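PDB 6RIW: ORF10 from Moritella marina, which carries the ketosynthase-chain length factor didomain of a polyunsaturated fatty acid synthase and probably condenses acyl units during lipid biosynthesis. Local coordinates for residues 188-193 and 660-665; 383-388 and 447-452; 579-584 and 667-672. All blocks are in the same frame, centred on the assembly; numbering follows the deposited sequence.

Contact 1 (188-193 and 660-665); sequences SHFALD and ITVSAE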
loop_
_atom_site.group_PDB
_atom_site.type_symbol
_atom_site.label_atom_id
_atom_site.label_comp_id
_atom_site.label_asym_id
_atom_site.label_seq_id
_atom_site.Cartn_x
_atom_site.Cartn_y
_atom_site.Cartn_z
ATOM N N SER A 188 -9.901 -2.522 -14.958
ATOM C CA SER A 188 -8.676 -2.708 -14.174
ATOM C C SER A 188 -8.860 -2.204 -12.750
ATOM O O SER A 188 -9.624 -1.270 -12.494
ATOM C CB SER A 188 -7.498 -1.964 -14.810
ATOM O OG SER A 188 -7.328 -2.328 -16.158
ATOM N N HIS A 189 -8.128 -2.810 -11.816
ATOM C CA HIS A 189 -8.203 -2.371 -10.432
ATOM C C HIS A 189 -6.891 -2.666 -9.727
ATOM O O HIS A 189 -6.271 -3.706 -9.970
ATOM C CB HIS A 189 -9.373 -3.016 -9.666
ATOM C CG HIS A 189 -9.513 -4.498 -9.851
ATOM N ND1 HIS A 189 -8.992 -5.414 -8.965
ATOM C CD2 HIS A 189 -10.170 -5.218 -10.791
ATOM C CE1 HIS A 189 -9.293 -6.637 -9.365
ATOM N NE2 HIS A 189 -10.010 -6.548 -10.474
ATOM N N PHE A 190 -6.464 -1.727 -8.882
ATOM C CA PHE A 190 -5.343 -1.927 -7.974
ATOM C C PHE A 190 -5.416 -0.859 -6.893
ATOM O O PHE A 190 -6.177 0.104 -6.994
ATOM C CB PHE A 190 -3.986 -1.905 -8.697
ATOM C CG PHE A 190 -3.674 -0.610 -9.443
ATOM C CD1 PHE A 190 -4.091 -0.430 -10.757
ATOM C CD2 PHE A 190 -2.913 0.389 -8.837
ATOM C CE1 PHE A 190 -3.777 0.776 -11.455
ATOM C CE2 PHE A 190 -2.575 1.567 -9.515
ATOM C CZ PHE A 190 -3.010 1.763 -10.826
ATOM N N ALA A 191 -4.654 -1.079 -5.829
ATOM C CA ALA A 191 -4.428 -0.078 -4.796
ATOM C C ALA A 191 -3.025 0.489 -4.958
ATOM O O ALA A 191 -2.135 -0.153 -5.533
ATOM C CB ALA A 191 -4.597 -0.678 -3.398
ATOM N N LEU A 192 -2.829 1.706 -4.456
ATOM C CA LEU A 192 -1.505 2.317 -4.475
ATOM C C LEU A 192 -1.272 3.052 -3.166
ATOM O O LEU A 192 -2.215 3.359 -2.429
ATOM C CB LEU A 192 -1.331 3.280 -5.670
ATOM C CG LEU A 192 -2.203 4.541 -5.731
ATOM C CD1 LEU A 192 -1.664 5.704 -4.880
ATOM C CD2 LEU A 192 -2.315 5.020 -7.179
ATOM N N ASP A 193 -0.002 3.361 -2.898
ATOM C CA ASP A 193 0.398 4.139 -1.728
ATOM C C ASP A 193 1.399 5.183 -2.200
ATOM O O ASP A 193 2.459 4.837 -2.728
ATOM C CB ASP A 193 1.003 3.227 -0.646
ATOM C CG ASP A 193 1.421 3.954 0.653
ATOM O OD1 ASP A 193 1.061 5.141 0.886
ATOM O OD2 ASP A 193 2.110 3.286 1.491
ATOM N N ILE A 660 5.887 4.989 -6.185
ATOM C CA ILE A 660 4.745 4.515 -5.411
ATOM C C ILE A 660 4.834 3.016 -5.181
ATOM O O ILE A 660 5.565 2.302 -5.868
ATOM C CB ILE A 660 3.401 4.822 -6.105
ATOM C CG1 ILE A 660 3.336 4.118 -7.472
ATOM C CG2 ILE A 660 3.143 6.330 -6.185
ATOM C CD1 ILE A 660 1.962 4.224 -8.152
ATOM N N THR A 661 4.042 2.528 -4.222
ATOM C CA THR A 661 3.775 1.093 -4.195
ATOM C C THR A 661 2.459 0.820 -4.907
ATOM O O THR A 661 1.591 1.692 -5.002
ATOM C CB THR A 661 3.739 0.520 -2.765
ATOM O OG1 THR A 661 2.637 1.072 -2.044
ATOM C CG2 THR A 661 5.041 0.822 -2.041
ATOM N N VAL A 662 2.340 -0.400 -5.435
ATOM C CA VAL A 662 1.166 -0.884 -6.142
ATOM C C VAL A 662 0.832 -2.236 -5.522
ATOM O O VAL A 662 1.720 -3.084 -5.382
ATOM C CB VAL A 662 1.432 -1.048 -7.654
ATOM C CG1 VAL A 662 0.251 -1.727 -8.338
ATOM C CG2 VAL A 662 1.694 0.324 -8.303
ATOM N N SER A 663 -0.421 -2.425 -5.124
ATOM C CA SER A 663 -0.833 -3.649 -4.449
ATOM C C SER A 663 -2.038 -4.237 -5.167
ATOM O O SER A 663 -3.075 -3.579 -5.300
ATOM C CB SER A 663 -1.147 -3.377 -2.972
ATOM O OG SER A 663 -0.009 -2.831 -2.313
ATOM N N ALA A 664 -1.903 -5.473 -5.633
ATOM C CA ALA A 664 -3.028 -6.183 -6.231
ATOM C C ALA A 664 -2.867 -7.673 -5.962
ATOM O O ALA A 664 -3.108 -8.503 -6.844
ATOM C CB ALA A 664 -3.155 -5.896 -7.733
ATOM N N GLU A 665 -2.420 -8.016 -4.755
ATOM C CA GLU A 665 -2.252 -9.413 -4.295
ATOM C C GLU A 665 -1.254 -10.106 -5.237
ATOM O O GLU A 665 -0.232 -9.506 -5.615
ATOM C CB GLU A 665 -3.624 -10.083 -4.186
ATOM C CG GLU A 665 -4.585 -9.378 -3.198
ATOM C CD GLU A 665 -3.974 -9.197 -1.816
ATOM O OE1 GLU A 665 -3.252 -10.123 -1.358
ATOM O OE2 GLU A 665 -4.181 -8.122 -1.190
HETATM O O HOH W 1 2.450 0.783 0.730
#

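Contact 2 (383-388 and 447-452); sequences LALGKG and LVLQQP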
loop_
_atom_site.group_PDB
_atom_site.type_symbol
_atom_site.label_atom_id
_atom_site.label_comp_id
_atom_site.label_asym_id
_atom_site.label_seq_id
_atom_site.Cartn_x
_atom_site.Cartn_y
_atom_site.Cartn_z
ATOM N N LEU A 383 -16.672 21.301 -5.085
ATOM C CA LEU A 383 -17.932 21.908 -4.668
ATOM C C LEU A 383 -17.839 23.430 -4.694
ATOM O O LEU A 383 -18.814 24.108 -5.039
ATOM C CB LEU A 383 -18.342 21.416 -3.279
ATOM C CG LEU A 383 -18.824 19.953 -3.233
ATOM C CD1 LEU A 383 -19.165 19.513 -1.805
ATOM C CD2 LEU A 383 -19.994 19.703 -4.179
ATOM N N ALA A 384 -16.678 23.982 -4.331
ATOM C CA ALA A 384 -16.490 25.431 -4.373
ATOM C C ALA A 384 -16.544 25.957 -5.802
ATOM O O ALA A 384 -17.086 27.045 -6.050
ATOM C CB ALA A 384 -15.157 25.802 -3.731
ATOM N N LEU A 385 -15.960 25.212 -6.750
ATOM C CA LEU A 385 -16.003 25.610 -8.155
ATOM C C LEU A 385 -17.429 25.616 -8.688
ATOM O O LEU A 385 -17.793 26.487 -9.488
ATOM C CB LEU A 385 -15.127 24.679 -8.999
ATOM C CG LEU A 385 -13.622 24.936 -8.947
ATOM C CD1 LEU A 385 -12.823 23.676 -9.387
ATOM C CD2 LEU A 385 -13.241 26.139 -9.784
ATOM N N GLY A 386 -18.248 24.645 -8.276
ATOM C CA GLY A 386 -19.613 24.591 -8.763
ATOM C C GLY A 386 -20.525 25.629 -8.143
ATOM O O GLY A 386 -21.426 26.142 -8.813
ATOM N N LYS A 387 -20.306 25.960 -6.875
ATOM C CA LYS A 387 -21.170 26.868 -6.128
ATOM C C LYS A 387 -20.675 28.314 -6.097
ATOM O O LYS A 387 -21.427 29.199 -5.667
ATOM C CB LYS A 387 -21.333 26.356 -4.689
ATOM C CG LYS A 387 -21.993 24.985 -4.620
ATOM C CD LYS A 387 -22.257 24.572 -3.190
ATOM C CE LYS A 387 -23.126 23.314 -3.122
ATOM N NZ LYS A 387 -24.458 23.525 -3.755
ATOM N N GLY A 388 -19.441 28.579 -6.522
ATOM C CA GLY A 388 -18.937 29.942 -6.504
ATOM C C GLY A 388 -18.655 30.524 -5.135
ATOM O O GLY A 388 -18.590 31.754 -4.996
ATOM N N LEU A 447 -3.393 18.931 -9.109
ATOM C CA LEU A 447 -4.454 18.791 -10.089
ATOM C C LEU A 447 -5.037 20.165 -10.381
ATOM O O LEU A 447 -5.182 20.985 -9.469
ATOM C CB LEU A 447 -5.556 17.857 -9.595
ATOM C CG LEU A 447 -5.151 16.400 -9.377
ATOM C CD1 LEU A 447 -6.323 15.622 -8.792
ATOM C CD2 LEU A 447 -4.666 15.788 -10.698
ATOM N N VAL A 448 -5.344 20.414 -11.651
ATOM C CA VAL A 448 -5.944 21.670 -12.097
ATOM C C VAL A 448 -7.404 21.395 -12.425
ATOM O O VAL A 448 -7.711 20.556 -13.286
ATOM C CB VAL A 448 -5.195 22.256 -13.305
ATOM C CG1 VAL A 448 -5.767 23.643 -13.655
ATOM C CG2 VAL A 448 -3.719 22.339 -12.995
ATOM N N LEU A 449 -8.310 22.069 -11.710
ATOM C CA LEU A 449 -9.739 21.847 -11.832
ATOM C C LEU A 449 -10.433 23.118 -12.312
ATOM O O LEU A 449 -10.020 24.233 -11.976
ATOM C CB LEU A 449 -10.356 21.429 -10.498
ATOM C CG LEU A 449 -9.572 20.428 -9.656
ATOM C CD1 LEU A 449 -10.279 20.245 -8.311
ATOM C CD2 LEU A 449 -9.509 19.121 -10.436
ATOM N N GLN A 450 -11.515 22.938 -13.064
ATOM C CA GLN A 450 -12.307 24.060 -13.542
ATOM C C GLN A 450 -13.784 23.790 -13.310
ATOM O O GLN A 450 -14.218 22.643 -13.170
ATOM C CB GLN A 450 -12.034 24.335 -15.026
ATOM C CG GLN A 450 -10.652 24.924 -15.268
ATOM C CD GLN A 450 -10.404 25.280 -16.735
ATOM O OE1 GLN A 450 -11.050 24.743 -17.639
ATOM N NE2 GLN A 450 -9.468 26.189 -16.967
ATOM N N GLN A 451 -14.563 24.873 -13.295
ATOM C CA GLN A 451 -15.994 24.761 -13.080
ATOM C C GLN A 451 -16.613 23.852 -14.139
ATOM O O GLN A 451 -16.068 23.711 -15.242
ATOM C CB GLN A 451 -16.647 26.150 -13.113
ATOM C CG GLN A 451 -16.463 26.893 -14.423
ATOM C CD GLN A 451 -17.074 28.288 -14.372
ATOM O OE1 GLN A 451 -16.356 29.290 -14.358
ATOM N NE2 GLN A 451 -18.401 28.351 -14.313
ATOM N N PRO A 452 -17.727 23.193 -13.822
ATOM C CA PRO A 452 -18.330 22.277 -14.790
ATOM C C PRO A 452 -18.851 23.019 -16.007
ATOM O O PRO A 452 -19.277 24.172 -15.923
ATOM C CB PRO A 452 -19.482 21.634 -14.008
ATOM C CG PRO A 452 -19.772 22.586 -12.908
ATOM C CD PRO A 452 -18.472 23.226 -12.551
#

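Contact 3 (579-584 and 667-672); sequences LVAMGM and NSVYRC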
loop_
_atom_site.group_PDB
_atom_site.type_symbol
_atom_site.label_atom_id
_atom_site.label_comp_id
_atom_site.label_asym_id
_atom_site.label_seq_id
_atom_site.Cartn_x
_atom_site.Cartn_y
_atom_site.Cartn_z
ATOM N N LEU A 579 7.986 1.846 -9.391
ATOM C CA LEU A 579 6.771 1.185 -8.943
ATOM C C LEU A 579 7.180 -0.024 -8.122
ATOM O O LEU A 579 7.985 -0.837 -8.585
ATOM C CB LEU A 579 5.905 0.740 -10.132
ATOM C CG LEU A 579 5.606 1.795 -11.203
ATOM C CD1 LEU A 579 4.780 1.155 -12.288
ATOM C CD2 LEU A 579 4.847 2.988 -10.603
ATOM N N VAL A 580 6.664 -0.142 -6.900
ATOM C CA VAL A 580 7.024 -1.284 -6.061
ATOM C C VAL A 580 5.777 -2.140 -5.851
ATOM O O VAL A 580 4.832 -1.721 -5.175
ATOM C CB VAL A 580 7.624 -0.840 -4.721
ATOM C CG1 VAL A 580 7.968 -2.059 -3.863
ATOM C CG2 VAL A 580 8.877 0.025 -4.961
ATOM N N ALA A 581 5.792 -3.348 -6.403
ATOM C CA ALA A 581 4.749 -4.332 -6.156
ATOM C C ALA A 581 4.956 -4.962 -4.787
ATOM O O ALA A 581 6.033 -5.487 -4.497
ATOM C CB ALA A 581 4.770 -5.406 -7.247
ATOM N N MET A 582 3.944 -4.889 -3.930
ATOM C CA MET A 582 4.122 -5.386 -2.573
ATOM C C MET A 582 2.750 -5.519 -1.938
ATOM O O MET A 582 1.745 -5.055 -2.479
ATOM C CB MET A 582 5.029 -4.451 -1.757
ATOM C CG MET A 582 4.567 -2.972 -1.782
ATOM S SD MET A 582 3.182 -2.609 -0.645
ATOM C CE MET A 582 4.106 -2.383 0.909
ATOM N N GLY A 583 2.718 -6.222 -0.807
ATOM C CA GLY A 583 1.640 -6.128 0.150
ATOM C C GLY A 583 2.251 -5.775 1.498
ATOM O O GLY A 583 3.469 -5.597 1.617
ATOM N N MET A 584 1.401 -5.668 2.515
ATOM C CA MET A 584 1.955 -5.210 3.791
ATOM C C MET A 584 2.937 -6.238 4.347
ATOM O O MET A 584 2.804 -7.450 4.129
ATOM C CB MET A 584 0.846 -4.889 4.812
ATOM C CG MET A 584 0.034 -6.044 5.345
ATOM S SD MET A 584 -0.735 -5.648 6.982
ATOM C CE MET A 584 0.680 -5.400 7.964
ATOM N N ASN A 667 -1.304 -10.627 -8.280
ATOM C CA ASN A 667 -1.177 -9.914 -9.549
ATOM C C ASN A 667 -0.552 -8.522 -9.407
ATOM O O ASN A 667 -0.592 -7.732 -10.357
ATOM C CB ASN A 667 -2.544 -9.838 -10.238
ATOM C CG ASN A 667 -2.905 -11.155 -10.934
ATOM O OD1 ASN A 667 -2.040 -11.821 -11.502
ATOM N ND2 ASN A 667 -4.161 -11.562 -10.831
ATOM N N SER A 668 0.067 -8.216 -8.267
ATOM C CA SER A 668 0.663 -6.893 -8.082
ATOM C C SER A 668 1.643 -6.531 -9.204
ATOM O O SER A 668 1.595 -5.423 -9.752
ATOM C CB SER A 668 1.388 -6.837 -6.736
ATOM O OG SER A 668 0.487 -6.940 -5.640
ATOM N N VAL A 669 2.566 -7.438 -9.532
ATOM C CA VAL A 669 3.584 -7.123 -10.536
ATOM C C VAL A 669 2.960 -6.943 -11.915
ATOM O O VAL A 669 3.361 -6.054 -12.677
ATOM C CB VAL A 669 4.678 -8.206 -10.559
ATOM C CG1 VAL A 669 5.601 -8.008 -11.799
ATOM C CG2 VAL A 669 5.518 -8.156 -9.278
ATOM N N TYR A 670 1.979 -7.778 -12.272
ATOM C CA TYR A 670 1.363 -7.630 -13.590
ATOM C C TYR A 670 0.555 -6.336 -13.697
ATOM O O TYR A 670 0.530 -5.715 -14.765
ATOM C CB TYR A 670 0.507 -8.874 -13.900
ATOM C CG TYR A 670 1.292 -10.181 -13.829
ATOM C CD1 TYR A 670 2.625 -10.233 -14.209
ATOM C CD2 TYR A 670 0.705 -11.355 -13.361
ATOM C CE1 TYR A 670 3.362 -11.425 -14.140
ATOM C CE2 TYR A 670 1.437 -12.554 -13.290
ATOM C CZ TYR A 670 2.753 -12.576 -13.686
ATOM O OH TYR A 670 3.465 -13.765 -13.612
ATOM N N ARG A 671 -0.081 -5.882 -12.609
ATOM C CA ARG A 671 -0.688 -4.552 -12.653
ATOM C C ARG A 671 0.364 -3.449 -12.814
ATOM O O ARG A 671 0.077 -2.417 -13.434
ATOM C CB ARG A 671 -1.542 -4.293 -11.408
ATOM C CG ARG A 671 -2.809 -5.173 -11.310
ATOM C CD ARG A 671 -3.884 -4.822 -12.360
ATOM N NE ARG A 671 -5.084 -5.654 -12.190
ATOM C CZ ARG A 671 -6.092 -5.711 -13.066
ATOM N NH1 ARG A 671 -7.143 -6.494 -12.818
ATOM N NH2 ARG A 671 -6.058 -4.981 -14.184
ATOM N N CYS A 672 1.567 -3.629 -12.256
ATOM C CA CYS A 672 2.644 -2.656 -12.483
ATOM C C CYS A 672 3.067 -2.625 -13.941
ATOM O O CYS A 672 3.394 -1.558 -14.483
ATOM C CB CYS A 672 3.867 -2.991 -11.620
ATOM S SG CYS A 672 3.669 -2.638 -9.860
#

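Contact 1 (188-193 and 660-665)
One water joins Asp193 to Thr661, donating to Asp193 OD2 at 2.6 Å and hydrogen-bonding Thr661 OG1 at 2.8 Å. OD2 also receives a weak bond from Asn643 N, and the other carboxylate oxygen, OD1, takes the backbone N-H of Ala195, so the group is held at both oxygens. Asp193 CG is anti to the backbone N (chi1 -178°), beside the carbonyl carbon, and the side chain lies alongside that of Thr661, pointing the same way; Thr661 OG1 presses against Asp193 CB at 3.0 Å. Next along the strands, Ala191 and Ser663 form an antiparallel hydrogen-bonded pair: Ser663 N donates to Ala191 O at 2.9 Å and Ala191 N returns a bond to Ser663 O. The backbones of Asp193 and Thr661 exchange a second such pair of bonds. Strands 189-193 and 659-663 thus meet at the seam of the didomain, joining the ketosynthase half to the chain length factor half much as paired strands join the subunits of thiolase-fold dimers. Between the two bonded pairs, Leu192 and Val662 form a non-hydrogen-bonded pair, where Leu192 CA lies 3.2 Å from Thr661 O in a CA-H...O contact. On the face that carries these two residues, Phe190 CG stands between the backbone N and the carbonyl carbon (chi1 59°), and ring atom CD2 meets Val662 CG1 obliquely at 3.8 Å. Tyr209 of helix 198-211 touches the Phe190 side chain, while Leu205 of that helix touches Leu192.

Contact 2 (383-388 and 447-452)
Leu385 reaches from the end of its helix onto the backbone and CB of Leu449, its CD1 lying 3.5 Å from Leu449 CB. The Leu385 CG is anti to the carbonyl carbon and beside the backbone N (chi1 -78°), and chi2 of 159° then swings CD1 nearly anti to CA, towards the strand. CD1 also lies 3.8 Å from the Leu449 carbonyl carbon. The second branch turns to the start of the following loop, with CD2 4.0 Å from Gln451 N. The two methyls of Leu385 thus touch backbone at the end of the strand and the start of the loop, and its side chain crosses that of Leu449 at about a right angle. Gln451 adds its base rather than its amide: Gln451 CB rests 3.8 Å from Leu385 O. Its CG takes the position between backbone N and carbonyl carbon (chi1 60°), and the chain runs extended from there away from the helix, where OE1 accepts a hydrogen bond from Arg431 N. At the solvent side Pro452 CD lies 4.2 Å from Gly386 CA. The side chain of Gln450 leaves the backbone away from the helix; it comes within about 3 Å (nearest atoms) of that of Lys286, which belongs to the magnesium site with Met1. In this ketosynthase half, helix 374-387 lies over strand 443-450, with Ala381 and Met382 extending its hold on Leu449; strand 432-439 adds Ala433 against Leu385, and Trp23 of helix 19-27 packs on Leu383, Ala384 and Lys387.

Contact 3 (579-584 and 667-672)
Ala581 and Leu579 bring strand 576-581 against the first turns of helix 668-682, the two running almost antiparallel, with 157° between the N-to-C directions of the segments. Here a sheet of the thiolase fold in the chain length factor half meets the helix layer packed on it: the strand lies between the parallel strands 659-663 and 687-694, and the helix that links those two passes over it. Apolar contacts dominate. Ala581 CB is packed tightly on Val669 CG2 at 3.5 Å, a methyl set anti to the carbonyl carbon of its own residue, beside the backbone N. The same CB meets Ser668 CB at 3.7 Å and Cys672 SG at 4.0 Å, so a single methyl fits among three helix residues. The sulfur also reaches the other strand residue, with SG 4.1 Å from Leu579 CB; chi1 of -73° sets it beside the backbone N of Cys672. The serine hydroxyl is engaged by the loop that precedes the helix: Ser668 OG bonds Ala664 N and Glu665 O, which fixes it at the helix start, while it stays 3.9 Å from Met582 O. That carbonyl is taken by Ser663 OG. Arg671 is paired with Glu674 of its own helix in a salt bridge and makes a cation-pi contact with Phe770. Val669 also meets Met843 and Ile846 of helix 841-854, the neighbouring helix. The end of Leu579 reaches the helix backbone itself, CD1 standing 3.8 Å from Cys672 O.

In the fold
From the N terminus, the chain opens contact 1 at 188-193, the strand that reaches the seam between the halves. Contact 2 follows within the ketosynthase half: 383-388 meets 447-452 after 58 intervening residues, tying helix 374-387 to strand 443-450, and this short loop falls inside the much longer one of contact 1. In the chain length factor half 579-584 opens contact 3; 660-665 then closes contact 1, joining the two halves, and 667-672 closes contact 3, tying helix 668-682 to strand 576-581, so these two cross. They also adjoin, with centres about 6 Å apart. Contact 2 lies at the periphery, its centre about 28 Å from that of contact 1.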